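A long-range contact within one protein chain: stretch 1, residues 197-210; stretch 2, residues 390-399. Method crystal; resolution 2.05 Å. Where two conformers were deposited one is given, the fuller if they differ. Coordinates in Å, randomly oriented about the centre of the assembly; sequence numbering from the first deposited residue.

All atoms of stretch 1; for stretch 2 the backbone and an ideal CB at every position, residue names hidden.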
ATOM      1  N   GLU A 197      31.802   8.943   7.025  1.00 27.43           N
ATOM      2  CA  GLU A 197      31.509  10.132   6.215  1.00 27.71           C
ATOM      3  C   GLU A 197      30.337   9.886   5.220  1.00 26.59           C
ATOM      4  O   GLU A 197      29.609  10.810   4.887  1.00 25.24           O
ATOM      5  CB  GLU A 197      32.777  10.674   5.530  1.00 28.42           C
ATOM      6  CG  GLU A 197      32.916  10.405   4.029  1.00 32.17           C
ATOM      7  CD  GLU A 197      34.120  11.139   3.403  1.00 37.75           C
ATOM      8  OE1 GLU A 197      35.273  10.914   3.844  1.00 39.70           O
ATOM      9  OE2 GLU A 197      33.907  11.942   2.459  1.00 41.53           O
ATOM     10  N   VAL A 198      30.160   8.648   4.769  1.00 26.01           N
ATOM     11  CA  VAL A 198      29.003   8.292   3.957  1.00 25.89           C
ATOM     12  C   VAL A 198      27.737   8.550   4.779  1.00 26.17           C
ATOM     13  O   VAL A 198      26.843   9.257   4.327  1.00 26.40           O
ATOM     14  CB  VAL A 198      29.056   6.819   3.441  1.00 25.97           C
ATOM     15  CG1 VAL A 198      27.673   6.329   3.040  1.00 25.94           C
ATOM     16  CG2 VAL A 198      30.017   6.689   2.252  1.00 24.77           C
ATOM     17  N   GLU A 199      27.691   8.028   6.004  1.00 26.29           N
ATOM     18  CA  GLU A 199      26.513   8.189   6.859  1.00 26.42           C
ATOM     19  C   GLU A 199      26.279   9.645   7.232  1.00 25.69           C
ATOM     20  O   GLU A 199      25.144  10.116   7.326  1.00 24.94           O
ATOM     21  CB  GLU A 199      26.638   7.353   8.127  1.00 27.16           C
ATOM     22  CG  GLU A 199      26.537   5.867   7.884  1.00 29.41           C
ATOM     23  CD  GLU A 199      27.852   5.243   7.435  1.00 34.40           C
ATOM     24  OE1 GLU A 199      28.922   5.879   7.551  1.00 37.73           O
ATOM     25  OE2 GLU A 199      27.815   4.101   6.957  1.00 38.55           O
ATOM     26  N   GLU A 200      27.356  10.359   7.444  1.00 24.38           N
ATOM     27  CA  GLU A 200      27.250  11.763   7.751  1.00 24.79           C
ATOM     28  C   GLU A 200      26.617  12.548   6.599  1.00 23.50           C
ATOM     29  O   GLU A 200      25.747  13.389   6.824  1.00 22.60           O
ATOM     30  CB  GLU A 200      28.633  12.333   8.072  1.00 24.81           C
ATOM     31  CG  GLU A 200      28.571  13.701   8.704  1.00 28.16           C
ATOM     32  CD  GLU A 200      29.931  14.387   8.785  1.00 31.52           C
ATOM     33  OE1 GLU A 200      30.928  13.823   8.279  1.00 34.03           O
ATOM     34  OE2 GLU A 200      29.990  15.505   9.339  1.00 34.92           O
ATOM     35  N   ALA A 201      27.084  12.274   5.381  1.00 22.21           N
ATOM     36  CA  ALA A 201      26.540  12.895   4.175  1.00 22.24           C
ATOM     37  C   ALA A 201      25.042  12.591   4.025  1.00 21.72           C
ATOM     38  O   ALA A 201      24.251  13.488   3.730  1.00 21.20           O
ATOM     39  CB  ALA A 201      27.320  12.425   2.912  1.00 21.29           C
ATOM     40  N   ILE A 202      24.658  11.333   4.254  1.00 21.84           N
ATOM     41  CA  ILE A 202      23.229  10.931   4.192  1.00 21.97           C
ATOM     42  C   ILE A 202      22.420  11.702   5.253  1.00 22.34           C
ATOM     43  O   ILE A 202      21.375  12.287   4.952  1.00 21.92           O
ATOM     44  CB  ILE A 202      23.028   9.388   4.354  1.00 21.93           C
ATOM     45  CG1 ILE A 202      23.716   8.629   3.201  1.00 22.24           C
ATOM     46  CG2 ILE A 202      21.510   9.021   4.412  1.00 22.12           C
ATOM     47  CD1 ILE A 202      24.025   7.169   3.490  1.00 21.96           C
ATOM     48  N   GLY A 203      22.942  11.740   6.480  1.00 22.23           N
ATOM     49  CA  GLY A 203      22.278  12.399   7.585  1.00 22.16           C
ATOM     50  C   GLY A 203      22.008  13.864   7.313  1.00 22.49           C
ATOM     51  O   GLY A 203      20.969  14.392   7.654  1.00 21.46           O
ATOM     52  N   ARG A 204      22.989  14.510   6.710  1.00 22.94           N
ATOM     53  CA  ARG A 204      22.912  15.920   6.393  0.50 23.35           C
ATOM     54  C   ARG A 204      21.833  16.176   5.336  1.00 23.47           C
ATOM     55  O   ARG A 204      21.085  17.158   5.420  1.00 23.38           O
ATOM     56  CB  ARG A 204      24.275  16.397   5.898  0.50 24.03           C
ATOM     57  CG  ARG A 204      24.636  17.790   6.314  0.50 25.36           C
ATOM     58  CD  ARG A 204      25.907  18.227   5.617  0.50 27.73           C
ATOM     59  NE  ARG A 204      27.080  17.527   6.123  0.50 29.26           N
ATOM     60  CZ  ARG A 204      27.831  17.969   7.124  0.50 30.21           C
ATOM     61  NH1 ARG A 204      28.889  17.271   7.516  0.50 31.99           N
ATOM     62  NH2 ARG A 204      27.525  19.106   7.737  0.50 29.72           N
ATOM     63  N   ASN A 205      21.742  15.293   4.347  1.00 23.15           N
ATOM     64  CA  ASN A 205      20.682  15.363   3.346  1.00 23.15           C
ATOM     65  C   ASN A 205      19.307  15.124   3.963  1.00 23.43           C
ATOM     66  O   ASN A 205      18.359  15.812   3.632  1.00 23.83           O
ATOM     67  CB  ASN A 205      20.936  14.350   2.229  1.00 23.34           C
ATOM     68  CG  ASN A 205      22.042  14.778   1.280  1.00 20.80           C
ATOM     69  OD1 ASN A 205      22.326  15.958   1.125  1.00 23.46           O
ATOM     70  ND2 ASN A 205      22.667  13.809   0.641  1.00 20.60           N
ATOM     71  N   CYS A 206      19.206  14.163   4.879  1.00 23.17           N
ATOM     72  CA  CYS A 206      17.945  13.925   5.557  1.00 23.49           C
ATOM     73  C   CYS A 206      17.500  15.161   6.304  1.00 23.65           C
ATOM     74  O   CYS A 206      16.349  15.554   6.177  1.00 22.35           O
ATOM     75  CB  CYS A 206      18.034  12.743   6.516  1.00 23.40           C
ATOM     76  SG  CYS A 206      18.097  11.205   5.616  1.00 25.24           S
ATOM     77  N   ALA A 207      18.422  15.787   7.054  1.00 23.28           N
ATOM     78  CA  ALA A 207      18.109  16.992   7.847  1.00 23.53           C
ATOM     79  C   ALA A 207      17.563  18.142   7.024  1.00 23.50           C
ATOM     80  O   ALA A 207      16.711  18.924   7.480  1.00 22.46           O
ATOM     81  CB  ALA A 207      19.347  17.471   8.628  1.00 23.45           C
ATOM     82  N   GLU A 208      18.081  18.258   5.821  1.00 23.34           N
ATOM     83  CA  GLU A 208      17.605  19.243   4.873  1.00 24.18           C
ATOM     84  C   GLU A 208      16.113  19.097   4.616  1.00 23.72           C
ATOM     85  O   GLU A 208      15.459  20.048   4.236  1.00 22.75           O
ATOM     86  CB  GLU A 208      18.300  18.976   3.557  1.00 25.26           C
ATOM     87  CG  GLU A 208      18.604  20.157   2.727  1.00 29.26           C
ATOM     88  CD  GLU A 208      19.665  19.806   1.705  1.00 33.59           C
ATOM     89  OE1 GLU A 208      20.881  19.899   2.022  1.00 37.44           O
ATOM     90  OE2 GLU A 208      19.267  19.417   0.592  1.00 36.83           O
ATOM     91  N   LEU A 209      15.590  17.878   4.745  1.00 22.86           N
ATOM     92  CA  LEU A 209      14.208  17.633   4.358  1.00 23.15           C
ATOM     93  C   LEU A 209      13.260  17.764   5.558  1.00 23.60           C
ATOM     94  O   LEU A 209      12.030  17.673   5.401  1.00 24.65           O
ATOM     95  CB  LEU A 209      14.097  16.261   3.670  1.00 22.83           C
ATOM     96  CG  LEU A 209      14.815  16.098   2.327  1.00 20.50           C
ATOM     97  CD1 LEU A 209      14.691  14.643   1.825  1.00 22.34           C
ATOM     98  CD2 LEU A 209      14.271  17.060   1.274  1.00 21.59           C
ATOM     99  N   ILE A 210      13.832  18.001   6.743  1.00 23.42           N
ATOM    100  CA  ILE A 210      13.082  18.094   7.978  1.00 23.16           C
ATOM    101  C   ILE A 210      12.941  19.542   8.396  1.00 24.35           C
ATOM    102  O   ILE A 210      13.945  20.212   8.682  1.00 24.55           O
ATOM    103  CB  ILE A 210      13.782  17.305   9.104  1.00 22.94           C
ATOM    104  CG1 ILE A 210      13.744  15.816   8.773  1.00 22.13           C
ATOM    105  CG2 ILE A 210      13.108  17.616  10.486  1.00 21.83           C
ATOM    106  CD1 ILE A 210      14.581  14.918   9.634  1.00 20.68           C
ATOM    107  N   UNK A 390       8.898   7.962  -2.441  1.00 22.72           N
ATOM    108  CA  UNK A 390       8.846   9.416  -2.456  1.00 22.48           C
ATOM    109  C   UNK A 390      10.292   9.927  -2.671  1.00 22.62           C
ATOM    110  O   UNK A 390      10.751   9.957  -3.813  1.00 22.23           O
ATOM    111  CB  UNK A 390       8.238   9.962  -1.162  1.00 22.48           C
ATOM    112  N   UNK A 391      11.025  10.237  -1.596  1.00 21.52           N
ATOM    113  CA  UNK A 391      12.442  10.605  -1.652  1.00 20.34           C
ATOM    114  C   UNK A 391      13.370   9.426  -1.482  1.00 20.38           C
ATOM    115  O   UNK A 391      13.118   8.485  -0.687  1.00 20.09           O
ATOM    116  CB  UNK A 391      12.755  11.648  -0.577  1.00 20.34           C
ATOM    117  N   UNK A 392      14.478   9.482  -2.204  1.00 18.99           N
ATOM    118  CA  UNK A 392      15.565   8.543  -2.016  1.00 18.49           C
ATOM    119  C   UNK A 392      16.808   9.359  -1.754  1.00 18.76           C
ATOM    120  O   UNK A 392      17.060  10.343  -2.448  1.00 18.18           O
ATOM    121  CB  UNK A 392      15.739   7.618  -3.222  1.00 18.49           C
ATOM    122  N   UNK A 393      17.572   8.979  -0.735  1.00 19.10           N
ATOM    123  CA  UNK A 393      18.744   9.759  -0.318  1.00 19.42           C
ATOM    124  C   UNK A 393      19.979   8.883  -0.160  1.00 19.47           C
ATOM    125  O   UNK A 393      19.936   7.848   0.530  1.00 19.68           O
ATOM    126  CB  UNK A 393      18.456  10.486   0.997  1.00 19.42           C
ATOM    127  N   UNK A 394      21.063   9.287  -0.823  1.00 19.72           N
ATOM    128  CA  UNK A 394      22.379   8.689  -0.618  1.00 19.32           C
ATOM    129  C   UNK A 394      23.385   9.758  -0.208  1.00 19.96           C
ATOM    130  O   UNK A 394      23.043  10.929  -0.110  1.00 20.07           O
ATOM    131  CB  UNK A 394      22.850   7.971  -1.884  1.00 19.32           C
ATOM    132  N   UNK A 395      24.624   9.337   0.027  1.00 20.43           N
ATOM    133  CA  UNK A 395      25.731  10.265   0.260  1.00 20.94           C
ATOM    134  C   UNK A 395      25.952  11.189  -0.920  1.00 20.44           C
ATOM    135  O   UNK A 395      26.616  12.186  -0.754  1.00 20.59           O
ATOM    136  CB  UNK A 395      27.018   9.493   0.557  1.00 20.94           C
ATOM    137  N   UNK A 396      25.412  10.866  -2.102  1.00 20.10           N
ATOM    138  CA  UNK A 396      25.622  11.720  -3.281  1.00 20.37           C
ATOM    139  C   UNK A 396      24.472  12.670  -3.546  1.00 20.94           C
ATOM    140  O   UNK A 396      24.579  13.500  -4.425  1.00 20.79           O
ATOM    141  CB  UNK A 396      25.847  10.852  -4.521  1.00 20.37           C
ATOM    142  N   UNK A 397      23.393  12.580  -2.769  1.00 21.12           N
ATOM    143  CA  UNK A 397      22.322  13.574  -2.861  1.00 21.33           C
ATOM    144  C   UNK A 397      20.916  13.021  -2.720  1.00 21.47           C
ATOM    145  O   UNK A 397      20.702  11.928  -2.215  1.00 20.34           O
ATOM    146  CB  UNK A 397      22.426  14.303  -4.202  1.00 21.33           C
ATOM    147  N   UNK A 398      19.958  13.806  -3.185  1.00 21.59           N
ATOM    148  CA  UNK A 398      18.555  13.588  -2.900  1.00 22.14           C
ATOM    149  C   UNK A 398      17.843  13.420  -4.243  1.00 22.81           C
ATOM    150  O   UNK A 398      18.124  14.201  -5.176  1.00 22.54           O
ATOM    151  CB  UNK A 398      17.962  14.738  -2.083  1.00 22.14           C
ATOM    152  N   UNK A 399      16.941  12.435  -4.348  1.00 21.75           N
ATOM    153  CA  UNK A 399      16.038  12.323  -5.503  1.00 22.03           C
ATOM    154  C   UNK A 399      14.598  12.259  -5.032  1.00 22.80           C
ATOM    155  O   UNK A 399      14.323  11.544  -4.074  1.00 23.28           O
ATOM    156  CB  UNK A 399      16.374  11.090  -6.344  1.00 22.03           C
TER

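Stretch 2 is a β-hairpin whose two strands, joined by a type I turn from position 394 to 397, pack against the helix of stretch 1. Position 390 precedes the first strand, and nothing of stretch 1 lies within 5.5 Å of its ideal CB, so the helix sets no preference; the residue is Asp-390.

At 391 the CA-to-CB bond points toward stretch 1, and the ideal CB lies 4.3 Å from Leu-209 CD1. An apolar or aromatic side chain would suit this methyl group. Tyr-391 is found, with chi1 m, and Leu-209 CD1 sits over one face of its ring, 4.0 Å from the centroid and 24° off the normal, a CH-pi contact.

Strand alternation turns 392 away, leaving the choice to other surroundings; it is Val-392. Position 393 faces the helix again. Its ideal CB is 4.7 Å from Cys-206 SG and 4.8 Å from both Asn-205 CB and Ile-202 CG2, a largely apolar hollow with room for a small or medium side chain; a β-branched one would also fit the extended backbone. Val-393 fills it: CG1 lies 3.4 Å from Asn-205 CB and 4.1 Å from Ile-202 CG2, while CG2 reaches to 4.2 Å from Leu-209 CD1.

At 394 CB points away, but the backbone matters: Asn-205 ND2 gives a weak hydrogen bond to O of this residue (3.0 Å), whatever the side chain. Small polar residues often begin such turns, and Thr-394 does so here, its OG1 accepting a 3.0 Å hydrogen bond from N of residue 396.

Position 395 comes closest to the helix, its CA 4.7 Å from that of Ile-202. The CA-to-CB bond points sideways, with the ideal CB 3.8 Å from both Ala-201 CB and Val-198 O, so a side chain of any length has to leave past this close contact; a small residue would fit, and so would a longer chain that can turn aside from it. Glu-395 packs its CB 3.7 Å from Ala-201 CB and brings OE1 to 3.6 Å from Val-198 CG1; its carboxylate is hydrogen-bonded elsewhere in the structure. A water bridges its backbone O (2.8 Å) and Asn-205 ND2 (3.0 Å).

Position 396 points away and is permissive; Tyr-396 occupies it. At 397, phi/psi of 142/-161° would jam a CB against the preceding carbonyl O, which calls for glycine. Gly-397 CA lies 3.5 Å from Asn-205 ND2.

Position 398 faces Asn-205 and Leu-209, favouring a sizeable aliphatic group. Ile-398 places CG1 3.9 Å from Asn-205 CB, CG2 4.3 Å from Leu-209 CD1, and CD1 3.1 Å from Glu-208 OE2. Position 399 is out of reach; it is Ala-399.

Stretch 2, residues 390-399: DYVVTEYGIA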
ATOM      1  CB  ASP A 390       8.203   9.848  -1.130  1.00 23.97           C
ATOM      2  CG  ASP A 390       7.952  11.318  -1.022  1.00 23.60           C
ATOM      3  OD1 ASP A 390       8.160  12.026  -2.026  1.00 24.07           O
ATOM      4  OD2 ASP A 390       7.494  11.739   0.092  1.00 20.51           O
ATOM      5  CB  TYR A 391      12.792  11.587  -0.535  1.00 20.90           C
ATOM      6  CG  TYR A 391      12.156  12.945  -0.631  1.00 19.46           C
ATOM      7  CD1 TYR A 391      10.933  13.195  -0.014  1.00 22.12           C
ATOM      8  CD2 TYR A 391      12.792  13.994  -1.291  1.00 20.54           C
ATOM      9  CE1 TYR A 391      10.330  14.450  -0.077  1.00 21.04           C
ATOM     10  CE2 TYR A 391      12.211  15.274  -1.358  1.00 21.16           C
ATOM     11  CZ  TYR A 391      10.981  15.478  -0.744  1.00 21.87           C
ATOM     12  OH  TYR A 391      10.380  16.677  -0.778  1.00 26.40           O
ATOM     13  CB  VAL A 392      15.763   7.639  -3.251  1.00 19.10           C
ATOM     14  CG1 VAL A 392      17.013   6.760  -3.090  1.00 18.79           C
ATOM     15  CG2 VAL A 392      14.496   6.785  -3.506  1.00 18.69           C
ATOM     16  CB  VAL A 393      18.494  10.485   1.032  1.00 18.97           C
ATOM     17  CG1 VAL A 393      19.726  11.252   1.454  1.00 18.50           C
ATOM     18  CG2 VAL A 393      17.270  11.428   0.950  1.00 19.16           C
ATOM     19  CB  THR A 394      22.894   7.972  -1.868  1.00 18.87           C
ATOM     20  OG1 THR A 394      23.292   8.941  -2.839  1.00 16.78           O
ATOM     21  CG2 THR A 394      21.835   7.023  -2.448  1.00 16.95           C
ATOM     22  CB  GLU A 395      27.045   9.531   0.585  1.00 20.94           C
ATOM     23  CG  GLU A 395      27.696   8.706  -0.569  1.00 22.96           C
ATOM     24  CD  GLU A 395      27.284   7.222  -0.571  1.00 26.30           C
ATOM     25  OE1 GLU A 395      26.120   6.902  -0.200  1.00 25.38           O
ATOM     26  OE2 GLU A 395      28.128   6.378  -0.949  1.00 23.39           O
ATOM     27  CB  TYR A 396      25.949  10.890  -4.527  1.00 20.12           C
ATOM     28  CG  TYR A 396      27.254  10.156  -4.364  1.00 19.59           C
ATOM     29  CD1 TYR A 396      28.468  10.810  -4.532  1.00 19.14           C
ATOM     30  CD2 TYR A 396      27.269   8.804  -4.010  1.00 19.90           C
ATOM     31  CE1 TYR A 396      29.695  10.123  -4.348  1.00 19.11           C
ATOM     32  CE2 TYR A 396      28.465   8.114  -3.823  1.00 18.48           C
ATOM     33  CZ  TYR A 396      29.662   8.785  -3.979  1.00 19.84           C
ATOM     34  OH  TYR A 396      30.804   8.070  -3.776  1.00 20.95           O
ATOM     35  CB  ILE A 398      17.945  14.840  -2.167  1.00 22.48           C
ATOM     36  CG1 ILE A 398      18.569  15.033  -0.773  1.00 22.88           C
ATOM     37  CG2 ILE A 398      16.451  14.734  -2.048  1.00 20.32           C
ATOM     38  CD1 ILE A 398      18.492  16.486  -0.238  1.00 23.47           C
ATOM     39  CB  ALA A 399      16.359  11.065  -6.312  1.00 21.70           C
TER
HETATM   40  O   HOH W   1      25.264  14.609  -0.594  1.00 20.85           O
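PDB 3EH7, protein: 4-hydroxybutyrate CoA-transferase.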